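Thioesterase domain-containing protein (Pseudomonas aeruginosa, PDB 3F1T) probably acts as a hot-dog-fold acyl-CoA thioesterase, perhaps on 1,4-dihydroxy-2-naphthoyl-CoA, although its true substrate is not established. Local coordinates at residues G68-C73 with I114-F119; A120-D123 with P128-H131. One frame throughout, in Å; residues are numbered along the deposited sequence.

Both contacts draw on strand 113-121. Interaction 1 packs the end of helix 56-70 and the turn after it against the strand's first part, whereas interaction 2 joins the strand's last residues to the start of strand 130-137, its hairpin partner in the hot-dog sheet. Their centres lie 16 Å apart, yet they meet at Phe119: its CB is 3.2 Å from Ala130 O, and its CD1 comes within 3.8 Å of Pro128 CB. The bound magnesium ion is nearer interaction 1, about 9 Å from the side chain of Ile114. Helix-to-sheet packing and strand pairing thus follow one another along a single strand.

Interaction 1 (G68-C73 with I114-F119); sequences GISTVC and IFTRGF
Ile114 and Thr71 make the apolar half of this buried contact, Ser70 and Thr116 the polar half. The isoleucine rises from the strand with its CB directed at the helix end, and it forks there. The CG2 branch reaches the methyl of Thr71, CG2 to CG2 at 4.1 Å. The other branch runs through CG1, which lies beside the backbone N (chi1 -56°), and extends fully to CD1. That terminal methyl sits 3.8 Å from Thr71 CB and almost as near to Thr71 CG2, the two side chains crossing at a slant. Val74, Leu75 and Cys106 also touch Ile114, so a branched hydrocarbon suits the place.

Threonine fits opposite because its two ends do different work. The methyl faces Ile114, while OG1 turns back to Gly68 O at 2.7 Å, nearly in line with the carbonyl (172°). This satisfies the buried hydroxyl within its own turn, where the backbone bond from Thr71 N to the same oxygen is weak.

Farther along the strand, Thr116 OG1 lies 3.1 Å from Ser70 OG; the torsion that sets OG1 opposite the backbone N (chi1 -166°) turns it toward the serine. Packing of a central helix on a curved antiparallel sheet is the hallmark of the hot-dog fold, and here two short hydroxyl side chains meet at their oxygens between helix and strand. Inside a buried contact that is half polar, main-chain carbonyls provide for the hydroxyls: Gly68 O for Thr71, Cys67 O for Ser70 and, through a weak bond, Glu105 O on strand 100-109 for Thr116.

Interaction 2 (A120-D123 with P128-H131); sequences AYQD and PIAH
Ala120 meets two successive residues of the returning chain, Ile129 and Ala130, and this is the tight part of the contact. Its backbone is held at both ends: Ala120 N donates to Ala130 O at 3.0 Å, and Ala120 O accepts from Ile129 N at a short 2.6 Å. Neither bond is straight, and Ile129 N sits 29° off the plane of the carbonyl it donates to. Pro128 presses on the same oxygen, with its CB 3.3 Å from Ala120 O. Small methyls suit the paired positions: Ala120 CB and Ala130 CB are 4.4 Å apart on one face of the sheet, where Ala120 also touches Val100, and Ala130 touches Ile88 and Tyr90.

Because Ile129 and Ala130 both stand opposite Ala120, the strand pair has a classic beta bulge. It falls where the hairpin of strands 113-121 and 130-137 opens into its loop, in the antiparallel sheet of the hot-dog fold. The extra residue, Ile129, directs its CB at residues 120-123, and its CG1 lies beside the backbone N (chi1 -67°), carrying CD1 on toward Gln122. There the methyl rests 3.7 Å from Gln122 OE1 and about as close to CG of the extended glutamine. The amide itself is occupied: OE1 is hydrogen-bonded to Glu95 N and NE2 to Lys98 O, which fixes its orientation while the aliphatic part packs on Ile129 and Val100.

The partly exposed side is looser. Tyr121 approaches Pro128 through its CB, 4.1 Å from Pro128 CA, and then its ring leads away, meeting the ring of Phe119 with the two planes about 45° apart. Farther out, exposed Asp123 forms a salt bridge with Lys98.

Interaction 1 (G68-C73 with I114-F119)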
ATOM      1  N   GLY B  68      -4.631  14.693  -4.297  1.00 19.71           N
ATOM      2  CA  GLY B  68      -5.574  14.997  -5.374  1.00 19.40           C
ATOM      3  C   GLY B  68      -5.332  16.368  -5.967  1.00 20.33           C
ATOM      4  O   GLY B  68      -5.249  16.533  -7.199  1.00 21.41           O
ATOM      5  N   ILE B  69      -5.210  17.373  -5.105  1.00 18.26           N
ATOM      6  CA  ILE B  69      -5.160  18.739  -5.604  1.00 18.54           C
ATOM      7  C   ILE B  69      -3.801  19.095  -6.196  1.00 18.52           C
ATOM      8  O   ILE B  69      -3.679  20.012  -7.008  1.00 20.51           O
ATOM      9  CB  ILE B  69      -5.568  19.737  -4.512  1.00 19.68           C
ATOM     10  CG1 ILE B  69      -7.048  19.555  -4.168  1.00 14.82           C
ATOM     11  CG2 ILE B  69      -5.323  21.160  -4.981  1.00 15.38           C
ATOM     12  CD1 ILE B  69      -7.557  20.564  -3.149  1.00 17.31           C
ATOM     13  N   SER B  70      -2.773  18.365  -5.791  1.00 17.86           N
ATOM     14  CA  SER B  70      -1.425  18.602  -6.298  1.00 18.17           C
ATOM     15  C   SER B  70      -1.295  18.281  -7.777  1.00 18.95           C
ATOM     16  O   SER B  70      -0.365  18.750  -8.435  1.00 18.67           O
ATOM     17  CB  SER B  70      -0.394  17.802  -5.494  1.00 16.46           C
ATOM     18  OG  SER B  70      -0.394  16.443  -5.883  1.00 17.90           O
ATOM     19  N   THR B  71      -2.301  17.612  -8.335  1.00 20.43           N
ATOM     20  CA  THR B  71      -2.354  17.408  -9.783  1.00 19.63           C
ATOM     21  C   THR B  71      -2.428  18.731 -10.536  1.00 20.84           C
ATOM     22  O   THR B  71      -2.084  18.783 -11.712  1.00 21.33           O
ATOM     23  CB  THR B  71      -3.552  16.526 -10.205  1.00 17.29           C
ATOM     24  OG1 THR B  71      -4.776  17.151  -9.797  1.00 22.22           O
ATOM     25  CG2 THR B  71      -3.467  15.166  -9.557  1.00 17.59           C
ATOM     26  N   VAL B  72      -2.897  19.796  -9.873  1.00 23.53           N
ATOM     27  CA  VAL B  72      -3.015  21.099 -10.522  1.00 21.34           C
ATOM     28  C   VAL B  72      -1.630  21.562 -10.937  1.00 23.36           C
ATOM     29  O   VAL B  72      -1.479  22.333 -11.890  1.00 23.86           O
ATOM     30  CB  VAL B  72      -3.691  22.186  -9.637  1.00 21.25           C
ATOM     31  CG1 VAL B  72      -5.090  21.759  -9.192  1.00 18.76           C
ATOM     32  CG2 VAL B  72      -2.811  22.565  -8.432  1.00 24.33           C
ATOM     33  N   CYS B  73      -0.615  21.011 -10.286  1.00 23.45           N
ATOM     34  CA  CYS B  73       0.740  21.478 -10.497  1.00 26.01           C
ATOM     35  C   CYS B  73       1.251  21.021 -11.837  1.00 27.22           C
ATOM     36  O   CYS B  73       2.291  21.484 -12.282  1.00 27.66           O
ATOM     37  CB  CYS B  73       1.673  20.977  -9.402  1.00 25.67           C
ATOM     38  SG  CYS B  73       1.226  21.572  -7.758  1.00 32.76           S
ATOM     39  N   ILE B 114      -1.868  10.225 -12.945  1.00 19.85           N
ATOM     40  CA  ILE B 114      -0.850  11.021 -12.249  1.00 18.78           C
ATOM     41  C   ILE B 114      -0.517  10.390 -10.917  1.00 17.80           C
ATOM     42  O   ILE B 114      -1.395   9.853 -10.251  1.00 15.77           O
ATOM     43  CB  ILE B 114      -1.329  12.454 -11.987  1.00 20.64           C
ATOM     44  CG1 ILE B 114      -1.735  13.104 -13.314  1.00 21.91           C
ATOM     45  CG2 ILE B 114      -0.240  13.258 -11.279  1.00 17.42           C
ATOM     46  CD1 ILE B 114      -2.215  14.523 -13.185  1.00 24.04           C
ATOM     47  N   PHE B 115       0.781  10.248 -10.674  1.00 18.63           N
ATOM     48  CA  PHE B 115       1.305   9.632  -9.462  1.00 17.09           C
ATOM     49  C   PHE B 115       1.953  10.709  -8.599  1.00 19.88           C
ATOM     50  O   PHE B 115       2.720  11.541  -9.085  1.00 15.81           O
ATOM     51  CB  PHE B 115       2.372   8.587  -9.813  1.00 17.48           C
ATOM     52  CG  PHE B 115       1.842   7.404 -10.590  1.00 17.29           C
ATOM     53  CD1 PHE B 115       1.698   7.465 -11.970  1.00 17.97           C
ATOM     54  CD2 PHE B 115       1.480   6.232  -9.936  1.00 20.33           C
ATOM     55  CE1 PHE B 115       1.229   6.378 -12.684  1.00 15.32           C
ATOM     56  CE2 PHE B 115       1.016   5.133 -10.650  1.00 19.54           C
ATOM     57  CZ  PHE B 115       0.897   5.214 -12.031  1.00 17.79           C
ATOM     58  N   THR B 116       1.684  10.656  -7.302  1.00 17.19           N
ATOM     59  CA  THR B 116       2.057  11.753  -6.453  1.00 19.36           C
ATOM     60  C   THR B 116       2.484  11.245  -5.077  1.00 18.54           C
ATOM     61  O   THR B 116       2.052  10.191  -4.639  1.00 13.59           O
ATOM     62  CB  THR B 116       0.927  12.796  -6.350  1.00 18.83           C
ATOM     63  OG1 THR B 116       1.447  14.001  -5.767  1.00 29.66           O
ATOM     64  CG2 THR B 116      -0.206  12.288  -5.518  1.00 19.11           C
ATOM     65  N   ARG B 117       3.475  11.908  -4.502  1.00 19.35           N
ATOM     66  CA  ARG B 117       3.990  11.528  -3.212  1.00 21.68           C
ATOM     67  C   ARG B 117       3.990  12.763  -2.320  1.00 22.41           C
ATOM     68  O   ARG B 117       4.335  13.858  -2.767  1.00 22.97           O
ATOM     69  CB  ARG B 117       5.409  10.993  -3.383  1.00 22.65           C
ATOM     70  CG  ARG B 117       5.995  10.399  -2.127  1.00 30.31           C
ATOM     71  CD  ARG B 117       7.273   9.597  -2.421  1.00 35.98           C
ATOM     72  NE  ARG B 117       7.769   8.971  -1.199  1.00 36.43           N
ATOM     73  CZ  ARG B 117       8.734   9.483  -0.435  1.00 44.59           C
ATOM     74  NH1 ARG B 117       9.484  10.490  -0.891  1.00 30.06           N
ATOM     75  NH2 ARG B 117       9.039   8.900   0.726  1.00 31.48           N
ATOM     76  N   GLY B 118       3.763  12.558  -1.030  1.00 22.65           N
ATOM     77  CA  GLY B 118       3.761  13.655  -0.068  1.00 20.19           C
ATOM     78  C   GLY B 118       3.838  13.159   1.370  1.00 19.41           C
ATOM     79  O   GLY B 118       4.173  11.998   1.627  1.00 17.83           O
ATOM     80  N   PHE B 119       3.572  14.047   2.318  1.00 17.30           N
ATOM     81  CA  PHE B 119       3.717  13.682   3.725  1.00 19.81           C
ATOM     82  C   PHE B 119       2.944  14.665   4.592  1.00 19.24           C
ATOM     83  O   PHE B 119       2.574  15.735   4.117  1.00 19.89           O
ATOM     84  CB  PHE B 119       5.205  13.609   4.124  1.00 17.65           C
ATOM     85  CG  PHE B 119       5.987  14.852   3.806  1.00 16.27           C
ATOM     86  CD1 PHE B 119       6.137  15.856   4.762  1.00 16.86           C
ATOM     87  CD2 PHE B 119       6.529  15.045   2.550  1.00 18.47           C
ATOM     88  CE1 PHE B 119       6.761  17.046   4.459  1.00 16.82           C
ATOM     89  CE2 PHE B 119       7.215  16.210   2.250  1.00 25.06           C
ATOM     90  CZ  PHE B 119       7.346  17.215   3.222  1.00 23.15           C
TER

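Interaction 2 (A120-D123 with P128-H131)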
ATOM      1  N   ALA B 120       2.494  14.193   5.752  1.00 20.32           N
ATOM      2  CA  ALA B 120       2.007  15.069   6.799  1.00 18.70           C
ATOM      3  C   ALA B 120       3.101  15.435   7.796  1.00 18.97           C
ATOM      4  O   ALA B 120       3.928  14.602   8.165  1.00 17.35           O
ATOM      5  CB  ALA B 120       0.823  14.442   7.518  1.00 19.50           C
ATOM      6  N   TYR B 121       2.988  16.628   8.362  1.00 17.98           N
ATOM      7  CA  TYR B 121       3.951  17.084   9.348  1.00 21.80           C
ATOM      8  C   TYR B 121       3.345  18.231  10.152  1.00 22.07           C
ATOM      9  O   TYR B 121       2.250  18.691   9.850  1.00 24.45           O
ATOM     10  CB  TYR B 121       5.253  17.511   8.655  1.00 18.03           C
ATOM     11  CG  TYR B 121       5.103  18.736   7.782  1.00 17.34           C
ATOM     12  CD1 TYR B 121       5.421  19.987   8.279  1.00 17.18           C
ATOM     13  CD2 TYR B 121       4.466  18.670   6.543  1.00 11.66           C
ATOM     14  CE1 TYR B 121       5.258  21.121   7.520  1.00 16.03           C
ATOM     15  CE2 TYR B 121       4.328  19.801   5.757  1.00 13.11           C
ATOM     16  CZ  TYR B 121       4.710  21.030   6.271  1.00 18.54           C
ATOM     17  OH  TYR B 121       4.540  22.195   5.563  1.00 21.73           O
ATOM     18  N   GLN B 122       4.012  18.632  11.222  1.00 26.00           N
ATOM     19  CA  GLN B 122       3.496  19.701  12.050  1.00 29.37           C
ATOM     20  C   GLN B 122       4.451  20.866  12.145  1.00 35.15           C
ATOM     21  O   GLN B 122       4.176  21.936  11.601  1.00 39.99           O
ATOM     22  CB  GLN B 122       3.077  19.191  13.421  1.00 26.57           C
ATOM     23  CG  GLN B 122       1.717  18.544  13.367  1.00 20.96           C
ATOM     24  CD  GLN B 122       1.358  17.854  14.648  1.00 18.05           C
ATOM     25  OE1 GLN B 122       2.132  17.066  15.184  1.00 21.53           O
ATOM     26  NE2 GLN B 122       0.171  18.154  15.161  1.00 20.30           N
ATOM     27  N   ASP B 123       5.580  20.670  12.811  1.00 40.49           N
ATOM     28  CA  ASP B 123       6.483  21.786  13.062  1.00 45.88           C
ATOM     29  C   ASP B 123       7.377  22.026  11.855  1.00 48.25           C
ATOM     30  O   ASP B 123       7.193  23.000  11.117  1.00 50.11           O
ATOM     31  CB  ASP B 123       7.328  21.532  14.309  1.00 46.10           C
ATOM     32  CG  ASP B 123       6.605  21.911  15.580  1.00 48.32           C
ATOM     33  OD1 ASP B 123       6.865  21.257  16.615  1.00 55.15           O
ATOM     34  OD2 ASP B 123       5.740  22.818  15.531  1.00 43.80           O
ATOM     35  N   PRO B 128       8.368  13.855   9.475  1.00 34.09           N
ATOM     36  CA  PRO B 128       6.956  13.845   9.132  1.00 29.49           C
ATOM     37  C   PRO B 128       6.164  12.818   9.931  1.00 28.27           C
ATOM     38  O   PRO B 128       6.724  11.848  10.439  1.00 28.80           O
ATOM     39  CB  PRO B 128       6.951  13.498   7.641  1.00 29.68           C
ATOM     40  CG  PRO B 128       8.340  13.039   7.317  1.00 31.23           C
ATOM     41  CD  PRO B 128       9.235  13.705   8.294  1.00 33.26           C
ATOM     42  N   ILE B 129       4.882  13.101  10.113  1.00 25.56           N
ATOM     43  CA  ILE B 129       3.973  12.232  10.833  1.00 23.93           C
ATOM     44  C   ILE B 129       3.655  10.976  10.020  1.00 23.22           C
ATOM     45  O   ILE B 129       3.559   9.887  10.562  1.00 21.42           O
ATOM     46  CB  ILE B 129       2.659  12.961  11.106  1.00 24.24           C
ATOM     47  CG1 ILE B 129       2.874  14.112  12.077  1.00 24.63           C
ATOM     48  CG2 ILE B 129       1.628  12.019  11.666  1.00 25.84           C
ATOM     49  CD1 ILE B 129       1.655  14.969  12.203  1.00 29.07           C
ATOM     50  N   ALA B 130       3.540  11.144   8.706  1.00 20.53           N
ATOM     51  CA  ALA B 130       3.037  10.092   7.827  1.00 21.21           C
ATOM     52  C   ALA B 130       3.552  10.322   6.414  1.00 19.29           C
ATOM     53  O   ALA B 130       3.680  11.458   5.971  1.00 21.32           O
ATOM     54  CB  ALA B 130       1.498  10.080   7.833  1.00 17.79           C
ATOM     55  N   HIS B 131       3.860   9.230   5.718  1.00 22.61           N
ATOM     56  CA  HIS B 131       4.181   9.264   4.296  1.00 20.02           C
ATOM     57  C   HIS B 131       2.990   8.777   3.488  1.00 21.32           C
ATOM     58  O   HIS B 131       2.293   7.848   3.897  1.00 21.67           O
ATOM     59  CB  HIS B 131       5.397   8.381   4.019  1.00 20.76           C
ATOM     60  CG  HIS B 131       6.697   9.002   4.435  1.00 22.55           C
ATOM     61  ND1 HIS B 131       7.302   8.709   5.641  1.00 21.10           N
ATOM     62  CD2 HIS B 131       7.374  10.059   3.927  1.00 20.03           C
ATOM     63  CE1 HIS B 131       8.352   9.491   5.808  1.00 18.48           C
ATOM     64  NE2 HIS B 131       8.416  10.323   4.786  1.00 25.89           N
TER